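Long-range contact in dihydropteridine reductase (Caenorhabditis elegans, PDB 1OOE), which probably regenerates tetrahydrobiopterin by reducing its quinonoid dihydro form with NADH or NADPH, working as a homodimer of the short-chain dehydrogenase/reductase family: residues Gly123-Gly129 and Ser168-Met174. Residues are numbered along the deposited sequence; the frame is centred on the assembly and turned at random.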
ATOM      1  N   GLY A 123      -1.444  15.828  20.797  1.00  9.07           N
ATOM      2  CA  GLY A 123      -2.149  14.570  20.989  1.00  8.43           C
ATOM      3  C   GLY A 123      -1.471  13.379  20.342  1.00  8.99           C
ATOM      4  O   GLY A 123      -0.414  13.520  19.735  1.00 10.73           O
ATOM      5  N   LEU A 124      -2.094  12.207  20.460  1.00  9.15           N
ATOM      6  CA  LEU A 124      -1.537  10.976  19.907  1.00  9.04           C
ATOM      7  C   LEU A 124      -2.427  10.252  18.903  1.00  9.08           C
ATOM      8  O   LEU A 124      -3.618  10.068  19.138  1.00  8.14           O
ATOM      9  CB  LEU A 124      -1.222   9.998  21.047  1.00 10.45           C
ATOM     10  CG  LEU A 124      -0.837   8.566  20.661  1.00 11.56           C
ATOM     11  CD1 LEU A 124       0.521   8.566  19.991  1.00 11.38           C
ATOM     12  CD2 LEU A 124      -0.821   7.678  21.903  1.00 11.17           C
ATOM     13  N   LEU A 125      -1.834   9.856  17.777  1.00  7.48           N
ATOM     14  CA  LEU A 125      -2.537   9.061  16.773  1.00  7.46           C
ATOM     15  C   LEU A 125      -1.785   7.733  16.762  1.00  7.85           C
ATOM     16  O   LEU A 125      -0.563   7.710  16.594  1.00  8.30           O
ATOM     17  CB  LEU A 125      -2.464   9.686  15.375  1.00  7.91           C
ATOM     18  CG  LEU A 125      -2.854   8.731  14.228  1.00  7.38           C
ATOM     19  CD1 LEU A 125      -4.337   8.376  14.316  1.00  8.89           C
ATOM     20  CD2 LEU A 125      -2.543   9.380  12.883  1.00  8.84           C
ATOM     21  N   GLN A 126      -2.498   6.635  16.979  1.00  6.62           N
ATOM     22  CA  GLN A 126      -1.868   5.318  16.962  1.00  6.29           C
ATOM     23  C   GLN A 126      -2.492   4.476  15.860  1.00  5.84           C
ATOM     24  O   GLN A 126      -3.713   4.436  15.707  1.00  8.01           O
ATOM     25  CB  GLN A 126      -2.027   4.630  18.322  1.00  7.49           C
ATOM     26  CG  GLN A 126      -1.656   3.148  18.336  1.00  7.35           C
ATOM     27  CD  GLN A 126      -2.860   2.255  18.108  1.00  9.10           C
ATOM     28  OE1 GLN A 126      -3.912   2.462  18.716  1.00 10.82           O
ATOM     29  NE2 GLN A 126      -2.713   1.250  17.241  1.00  9.50           N
ATOM     30  N   LEU A 127      -1.636   3.828  15.077  1.00  6.09           N
ATOM     31  CA  LEU A 127      -2.081   2.975  13.983  1.00  6.14           C
ATOM     32  C   LEU A 127      -1.540   1.573  14.220  1.00  5.64           C
ATOM     33  O   LEU A 127      -0.654   1.365  15.053  1.00  5.40           O
ATOM     34  CB  LEU A 127      -1.560   3.498  12.638  1.00  7.18           C
ATOM     35  CG  LEU A 127      -1.916   4.935  12.245  1.00  6.78           C
ATOM     36  CD1 LEU A 127      -1.256   5.263  10.916  1.00  7.73           C
ATOM     37  CD2 LEU A 127      -3.433   5.102  12.155  1.00  6.86           C
ATOM     38  N   THR A 128      -2.066   0.612  13.476  1.00  6.56           N
ATOM     39  CA  THR A 128      -1.619  -0.761  13.627  1.00  7.66           C
ATOM     40  C   THR A 128      -0.960  -1.252  12.349  1.00  7.02           C
ATOM     41  O   THR A 128      -1.591  -1.292  11.295  1.00  7.91           O
ATOM     42  CB  THR A 128      -2.796  -1.677  13.992  1.00  9.75           C
ATOM     43  OG1 THR A 128      -3.397  -1.213  15.211  1.00  9.22           O
ATOM     44  CG2 THR A 128      -2.312  -3.108  14.198  1.00 11.04           C
ATOM     45  N   GLY A 129       0.316  -1.613  12.450  1.00  7.20           N
ATOM     46  CA  GLY A 129       1.048  -2.101  11.295  1.00  8.57           C
ATOM     47  C   GLY A 129       1.104  -3.616  11.313  1.00  8.44           C
ATOM     48  O   GLY A 129       0.135  -4.264  11.693  1.00  8.65           O
ATOM     49  N   SER A 168       2.095  16.960  17.877  1.00 12.94           N
ATOM     50  CA  SER A 168       1.456  15.649  17.977  1.00 11.49           C
ATOM     51  C   SER A 168       2.409  14.560  17.504  1.00 11.65           C
ATOM     52  O   SER A 168       3.437  14.840  16.886  1.00 12.04           O
ATOM     53  CB  SER A 168       0.174  15.603  17.139  1.00 11.34           C
ATOM     54  OG  SER A 168       0.453  15.754  15.757  1.00 13.41           O
ATOM     55  N   ALA A 169       2.063  13.312  17.795  1.00  9.88           N
ATOM     56  CA  ALA A 169       2.899  12.191  17.385  1.00  9.99           C
ATOM     57  C   ALA A 169       2.044  11.070  16.827  1.00  9.98           C
ATOM     58  O   ALA A 169       0.879  10.925  17.198  1.00  8.66           O
ATOM     59  CB  ALA A 169       3.706  11.672  18.575  1.00 11.93           C
ATOM     60  N   VAL A 170       2.625  10.299  15.915  1.00  9.41           N
ATOM     61  CA  VAL A 170       1.953   9.137  15.348  1.00  9.79           C
ATOM     62  C   VAL A 170       2.842   7.946  15.714  1.00  9.49           C
ATOM     63  O   VAL A 170       4.065   8.000  15.545  1.00  8.73           O
ATOM     64  CB  VAL A 170       1.788   9.241  13.803  1.00 10.19           C
ATOM     65  CG1 VAL A 170       3.135   9.436  13.132  1.00 11.76           C
ATOM     66  CG2 VAL A 170       1.103   7.994  13.274  1.00 12.36           C
ATOM     67  N   LEU A 171       2.232   6.901  16.267  1.00  7.97           N
ATOM     68  CA  LEU A 171       2.959   5.695  16.664  1.00  6.88           C
ATOM     69  C   LEU A 171       2.235   4.496  16.062  1.00  7.90           C
ATOM     70  O   LEU A 171       1.009   4.420  16.109  1.00  8.35           O
ATOM     71  CB  LEU A 171       3.007   5.571  18.194  1.00  9.93           C
ATOM     72  CG  LEU A 171       3.743   6.689  18.944  1.00  9.62           C
ATOM     73  CD1 LEU A 171       3.690   6.418  20.442  1.00 10.59           C
ATOM     74  CD2 LEU A 171       5.189   6.777  18.461  1.00  9.98           C
ATOM     75  N   THR A 172       2.994   3.561  15.494  1.00  8.67           N
ATOM     76  CA  THR A 172       2.402   2.387  14.853  1.00  7.81           C
ATOM     77  C   THR A 172       2.907   1.105  15.520  1.00  8.74           C
ATOM     78  O   THR A 172       4.102   0.825  15.513  1.00  8.33           O
ATOM     79  CB  THR A 172       2.733   2.402  13.341  1.00  8.43           C
ATOM     80  OG1 THR A 172       2.063   3.513  12.725  1.00  8.21           O
ATOM     81  CG2 THR A 172       2.279   1.119  12.662  1.00  7.18           C
ATOM     82  N   ILE A 173       1.989   0.336  16.105  1.00  6.73           N
ATOM     83  CA  ILE A 173       2.366  -0.890  16.808  1.00  7.25           C
ATOM     84  C   ILE A 173       2.405  -2.141  15.935  1.00  7.71           C
ATOM     85  O   ILE A 173       1.628  -2.282  14.995  1.00  7.28           O
ATOM     86  CB  ILE A 173       1.428  -1.158  18.011  1.00  7.91           C
ATOM     87  CG1 ILE A 173      -0.006  -1.403  17.533  1.00 11.45           C
ATOM     88  CG2 ILE A 173       1.456   0.033  18.965  1.00  8.67           C
ATOM     89  CD1 ILE A 173      -0.967  -1.785  18.650  1.00 12.44           C
ATOM     90  N   MET A 174       3.321  -3.050  16.266  1.00  6.49           N
ATOM     91  CA  MET A 174       3.478  -4.302  15.529  1.00  8.69           C
ATOM     92  C   MET A 174       3.696  -5.469  16.495  1.00  8.90           C
ATOM     93  O   MET A 174       4.815  -5.964  16.654  1.00  7.84           O
ATOM     94  CB  MET A 174       4.661  -4.209  14.554  1.00  7.90           C
ATOM     95  CG  MET A 174       4.598  -3.026  13.584  1.00  8.48           C
ATOM     96  SD  MET A 174       5.918  -3.019  12.343  1.00  9.60           S
ATOM     97  CE  MET A 174       7.393  -2.899  13.403  1.00 10.45           C
TER
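Adjacent parallel strands of a Rossmann-type sheet, joined through a helix in a beta-alpha-beta crossover, illustrate how one hydrogen-bonding pattern serves two differently packed faces. Here strands 123-128 and 169-175, linked by helix 141-158, pair in the central sheet of a short-chain dehydrogenase fold. Six backbone hydrogen bonds zigzag between them, from Ala169 N to Gly123 O (3.2 Å) through to Gly129 N to Ile173 O (2.9 Å). Leu125, Leu127, Val170 and Thr172 face the crossover helix. On this side Leu125, in the t,p rotamer, brings CD2 to 3.9 Å from Val170 CG2, while Leu127, in m,t, extends CD1 to 4.3 Å from the same CG2. Thr172 OG1 is hydrogen-bonded to Thr154 OG1 of that helix. Leu124, Gln126 and Leu171 turn instead toward helix 198-210: Leu124 (t,p) and Leu171 (m,t) meet CD1 to CD1 at 3.9 Å, both touching Trp208. Gln126, with chi2 near -94°, between wells, bends forward along its own strand, so that NE2 makes a weak 3.0 Å hydrogen bond to Leu127 O. Where the pairing ends, the missing side chain matters: a beta carbon on Gly129 would clash with the methyl of Thr172, whose CG2 already lies 3.4 Å from Gly129 N.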